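Local atomic coordinates of peptidoglycan glycosyltransferase (Eggerthella lenta, PDB entry 4MNR), a protein that belongs to the penicillin-binding proteins and carries a dimerisation-type domain together with a penicillin-binding domain of the beta-lactamase clan. Residues G211-G216 with F245-V250; I270-Y275 with M338-V343. All coordinates share one frame; numbering follows the deposited sequence.

Contact 1: residues G211-G216 with F245-V250; sequences GTMEIG and FGQLGV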
# COMPACT_ATOMS: atom_id res chain seq x y z
N GLY A 211 21.23 -19.05 -9.45
CA GLY A 211 19.82 -19.36 -9.49
C GLY A 211 19.36 -19.84 -8.13
O GLY A 211 18.24 -19.54 -7.69
N THR A 212 20.20 -20.62 -7.48
CA THR A 212 19.94 -21.07 -6.12
C THR A 212 21.23 -20.97 -5.34
O THR A 212 22.33 -21.00 -5.90
CB THR A 212 19.45 -22.53 -6.07
OG1 THR A 212 20.49 -23.40 -6.51
CG2 THR A 212 18.23 -22.74 -6.96
N MSE A 213 21.10 -20.85 -4.03
CA MSE A 213 22.24 -20.97 -3.13
C MSE A 213 21.80 -21.33 -1.73
O MSE A 213 20.68 -21.02 -1.31
CB MSE A 213 23.08 -19.70 -3.12
CG MSE A 213 22.47 -18.59 -2.35
SE MSE A 213 23.59 -17.03 -2.52
CE MSE A 213 25.03 -17.48 -1.34
N GLU A 214 22.69 -22.00 -1.01
CA GLU A 214 22.40 -22.32 0.37
C GLU A 214 22.79 -21.17 1.28
O GLU A 214 23.92 -20.68 1.25
CB GLU A 214 23.09 -23.62 0.79
CG GLU A 214 22.87 -23.98 2.25
CD GLU A 214 23.91 -23.35 3.15
OE1 GLU A 214 25.09 -23.33 2.74
OE2 GLU A 214 23.54 -22.87 4.24
N ILE A 215 21.82 -20.71 2.06
CA ILE A 215 22.09 -19.74 3.11
C ILE A 215 21.40 -20.26 4.36
O ILE A 215 20.22 -20.58 4.33
CB ILE A 215 21.54 -18.33 2.77
CG1 ILE A 215 22.19 -17.78 1.49
CG2 ILE A 215 21.75 -17.38 3.95
CD1 ILE A 215 21.61 -16.42 1.01
N GLY A 216 22.16 -20.40 5.45
CA GLY A 216 21.61 -20.91 6.69
C GLY A 216 20.97 -22.29 6.59
O GLY A 216 19.90 -22.54 7.18
N PHE A 245 19.95 -10.18 -2.85
CA PHE A 245 19.38 -9.53 -1.66
C PHE A 245 19.49 -10.38 -0.39
O PHE A 245 19.66 -9.84 0.70
CB PHE A 245 17.96 -9.00 -1.94
CG PHE A 245 17.98 -7.66 -2.59
CD1 PHE A 245 18.18 -7.55 -3.96
CD2 PHE A 245 17.88 -6.50 -1.83
CE1 PHE A 245 18.25 -6.30 -4.56
CE2 PHE A 245 17.94 -5.24 -2.43
CZ PHE A 245 18.12 -5.14 -3.80
N GLY A 246 19.46 -11.70 -0.56
CA GLY A 246 19.66 -12.60 0.57
C GLY A 246 21.04 -12.41 1.16
O GLY A 246 21.21 -12.29 2.38
N GLN A 247 22.05 -12.37 0.30
CA GLN A 247 23.42 -12.17 0.74
C GLN A 247 23.59 -10.80 1.38
O GLN A 247 24.32 -10.65 2.35
CB GLN A 247 24.38 -12.30 -0.44
CG GLN A 247 24.45 -13.72 -0.99
CD GLN A 247 25.32 -13.79 -2.22
OE1 GLN A 247 26.54 -13.98 -2.12
NE2 GLN A 247 24.71 -13.59 -3.39
N LEU A 248 22.92 -9.79 0.81
CA LEU A 248 22.99 -8.44 1.35
C LEU A 248 22.38 -8.41 2.76
O LEU A 248 22.93 -7.78 3.65
CB LEU A 248 22.31 -7.45 0.39
CG LEU A 248 22.19 -6.01 0.89
CD1 LEU A 248 23.57 -5.38 1.13
CD2 LEU A 248 21.37 -5.19 -0.12
N GLY A 249 21.27 -9.11 2.96
CA GLY A 249 20.67 -9.24 4.28
C GLY A 249 21.61 -9.84 5.32
O GLY A 249 21.73 -9.32 6.43
N VAL A 250 22.27 -10.93 4.96
CA VAL A 250 23.23 -11.56 5.87
C VAL A 250 24.39 -10.61 6.14
O VAL A 250 24.89 -10.53 7.26
CB VAL A 250 23.75 -12.89 5.29
CG1 VAL A 250 24.98 -13.38 6.06
CG2 VAL A 250 22.64 -13.93 5.30

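Contact 2: residues I270-Y275 with M338-V343; sequences IDFPLY and MQPYLV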
# COMPACT_ATOMS: atom_id res chain seq x y z
N ILE A 270 0.24 2.76 13.32
CA ILE A 270 0.03 3.99 12.58
C ILE A 270 -1.43 4.38 12.68
O ILE A 270 -2.32 3.57 12.40
CB ILE A 270 0.51 3.85 11.13
CG1 ILE A 270 2.04 3.86 11.12
CG2 ILE A 270 -0.05 4.97 10.26
CD1 ILE A 270 2.66 3.08 9.97
N ASP A 271 -1.68 5.61 13.11
CA ASP A 271 -3.02 6.11 13.31
C ASP A 271 -3.71 6.27 11.95
O ASP A 271 -3.13 6.80 11.00
CB ASP A 271 -2.92 7.46 14.02
CG ASP A 271 -4.26 7.99 14.49
OD1 ASP A 271 -5.18 7.19 14.78
OD2 ASP A 271 -4.38 9.23 14.60
N PHE A 272 -4.95 5.79 11.84
CA PHE A 272 -5.70 5.89 10.59
C PHE A 272 -7.19 5.73 10.91
O PHE A 272 -7.54 5.01 11.85
CB PHE A 272 -5.20 4.83 9.58
CG PHE A 272 -5.55 5.13 8.15
CD1 PHE A 272 -5.03 6.26 7.51
CD2 PHE A 272 -6.40 4.30 7.43
CE1 PHE A 272 -5.35 6.55 6.21
CE2 PHE A 272 -6.72 4.59 6.12
CZ PHE A 272 -6.21 5.71 5.50
N PRO A 273 -8.06 6.44 10.18
CA PRO A 273 -9.49 6.35 10.51
C PRO A 273 -10.10 4.98 10.22
O PRO A 273 -11.10 4.62 10.84
CB PRO A 273 -10.13 7.44 9.63
CG PRO A 273 -9.14 7.69 8.55
CD PRO A 273 -7.80 7.50 9.19
N LEU A 274 -9.50 4.23 9.31
CA LEU A 274 -9.96 2.88 9.03
C LEU A 274 -9.04 1.91 9.75
O LEU A 274 -7.86 2.20 9.93
CB LEU A 274 -9.94 2.61 7.54
CG LEU A 274 -10.57 3.69 6.65
CD1 LEU A 274 -10.50 3.27 5.20
CD2 LEU A 274 -12.01 3.98 7.08
N TYR A 275 -9.57 0.76 10.14
CA TYR A 275 -8.76 -0.27 10.77
C TYR A 275 -7.58 -0.61 9.89
O TYR A 275 -7.74 -0.92 8.72
CB TYR A 275 -9.57 -1.53 11.00
CG TYR A 275 -8.70 -2.68 11.43
CD1 TYR A 275 -8.14 -2.70 12.70
CD2 TYR A 275 -8.41 -3.72 10.57
CE1 TYR A 275 -7.32 -3.74 13.11
CE2 TYR A 275 -7.60 -4.78 10.97
CZ TYR A 275 -7.06 -4.77 12.23
OH TYR A 275 -6.25 -5.81 12.64
N MSE A 338 5.06 11.25 5.20
CA MSE A 338 3.99 12.07 5.77
C MSE A 338 2.89 11.16 6.33
O MSE A 338 2.68 10.06 5.82
CB MSE A 338 3.40 12.98 4.69
CG MSE A 338 4.40 13.93 4.03
SE MSE A 338 5.24 15.17 5.27
CE MSE A 338 3.71 16.36 5.51
N GLN A 339 2.21 11.63 7.37
CA GLN A 339 1.10 10.87 7.95
C GLN A 339 -0.01 10.69 6.90
O GLN A 339 -0.51 11.67 6.36
CB GLN A 339 0.56 11.62 9.16
CG GLN A 339 -0.77 11.13 9.66
CD GLN A 339 -0.67 9.72 10.24
OE1 GLN A 339 0.25 9.42 11.00
NE2 GLN A 339 -1.61 8.86 9.86
N PRO A 340 -0.38 9.44 6.58
CA PRO A 340 -1.47 9.25 5.60
C PRO A 340 -2.78 9.80 6.15
O PRO A 340 -3.06 9.62 7.33
CB PRO A 340 -1.56 7.73 5.46
CG PRO A 340 -0.87 7.18 6.69
CD PRO A 340 0.21 8.15 7.01
N TYR A 341 -3.56 10.48 5.31
CA TYR A 341 -4.87 10.93 5.75
C TYR A 341 -5.91 10.87 4.64
O TYR A 341 -5.57 10.93 3.46
CB TYR A 341 -4.81 12.32 6.38
CG TYR A 341 -4.53 13.47 5.44
CD1 TYR A 341 -3.23 13.75 5.03
CD2 TYR A 341 -5.55 14.31 5.01
CE1 TYR A 341 -2.95 14.80 4.19
CE2 TYR A 341 -5.28 15.38 4.18
CZ TYR A 341 -3.98 15.62 3.77
OH TYR A 341 -3.70 16.68 2.95
N LEU A 342 -7.17 10.78 5.06
CA LEU A 342 -8.28 10.51 4.17
C LEU A 342 -9.34 11.61 4.23
O LEU A 342 -10.15 11.74 3.32
CB LEU A 342 -8.89 9.17 4.59
CG LEU A 342 -9.69 8.29 3.65
CD1 LEU A 342 -9.09 8.27 2.26
CD2 LEU A 342 -9.72 6.87 4.25
N VAL A 343 -9.35 12.39 5.32
CA VAL A 343 -10.34 13.46 5.46
C VAL A 343 -9.70 14.82 5.31
O VAL A 343 -8.81 15.17 6.08
CB VAL A 343 -11.10 13.38 6.81
CG1 VAL A 343 -12.02 14.62 7.00
CG2 VAL A 343 -11.89 12.10 6.86
O HOH W 1 0.36 7.61 12.96

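Contact 1: residues G211-G216 with F245-V250
Met213, a selenomethionine, puts its SE and CE atoms over one face of the Gln247 side-chain amide. Its SE atom is 3.7 Å from Gln247 CD, and its CE methyl is 3.8 Å from Gln247 CG. Both Met213 atoms sit on the same side of the amide plane. The chain runs straight out to SE and then bends at chi3 (-76°), which lays CE over the amide next to SE. This is van der Waals packing of a polarisable atom on a flat group, and no hydrogen bond joins the two segments.

The buried part lies beside it, at Ile215. The CD1 methyl meets the helix backbone itself, 4.1 Å from Gly246 C and 4.1 Å from Gln247 N. Gly246 has no side chain, which lets the methyl settle on the helix surface there. CD1 lies anti to CA (chi2 175°), which carries it out to the helix. Gly246 and Ile215 are both buried.

Toward Val250 the contact opens to solvent. There the Ile215 CG2 methyl touches Val250 CG2 at 3.8 Å, and the two side chains pass each other, running opposite ways. Val250 is largely exposed.

The amide of Gln247 has partners of its own. NE2 donates to Thr243 O, one turn back on the same helix, and to Ser208 O of strand 206-209. This probably helps hold the plane that Met213 covers.

Strand 212-215 pairs antiparallel with strand 218-221, forming a short beta-hairpin. Glu214 OE2 accepts a hydrogen bond from Asn217 N in its turn. The hairpin packs on helix 242-263, whose residues 245-250 run 19° from the strand direction. Phe245 and Leu248 point from this helix to helices 188-197 and 233-239.

Contact 2: residues I270-Y275 with M338-V343
Phe272 turns its ring edge to the backbone of Pro340, with CD1 3.9 Å from Pro340 O, close to the ring plane. The neighbouring rim atom CE1 meets Pro340 CB at 4.0 Å. One face of the same ring is covered from within its own segment by Pro273 CD, 3.4 Å above the plane and toward the rim.

The CD2 methyl of Leu342 touches Phe272 CZ obliquely at 3.9 Å and Leu274 CD1 at 3.8 Å. The two leucine side chains cross at about a right angle, and both are buried.

The polar part is carried by Gln339. Its chain bends at chi2 (67°), and the terminal amide faces the other segment. NE2 donates a weak bond to Asp271 O (2.8 Å, 129°). It also makes a straighter bond to Pro340 O (3.0 Å, 152°), reaching a lone pair in the carbonyl plane. A water donates to Gln339 OE1 and accepts from Asp271 N. Both ends of the amide thus have partners, which probably limits its rotation. This bridge lies beside the exposed Asp271.

The two loops run almost in the same direction without forming a sheet with each other. Phe272, Leu274 and Leu342 rest on strand 142-148, at Ile142 and Met145. Ile270 and Pro340 face helix 321-332, where both touch Met326. Tyr341 bonds through its backbone to Gly140 and Ile142, and Leu342 to Thr112, just before the chain enters strand 343-347.

In the fold
Contact 1 and contact 2 follow one another in the chain. Helix 242-263 carries one side of contact 1, and the chain beyond it reaches residues 270-275 of contact 2. In space they are separate: their centres are about 36 Å apart and their nearest atoms about 21 Å apart. They lie on opposite sides of the chain's centre. Contact 1 is peripheral, its centre about 27 Å from the chain's centre, and a magnesium ion sits about 9 Å from the Gln247 side chain. Contact 2 is more central, its centre about 12 Å from the chain's centre, beside the five-stranded sheet.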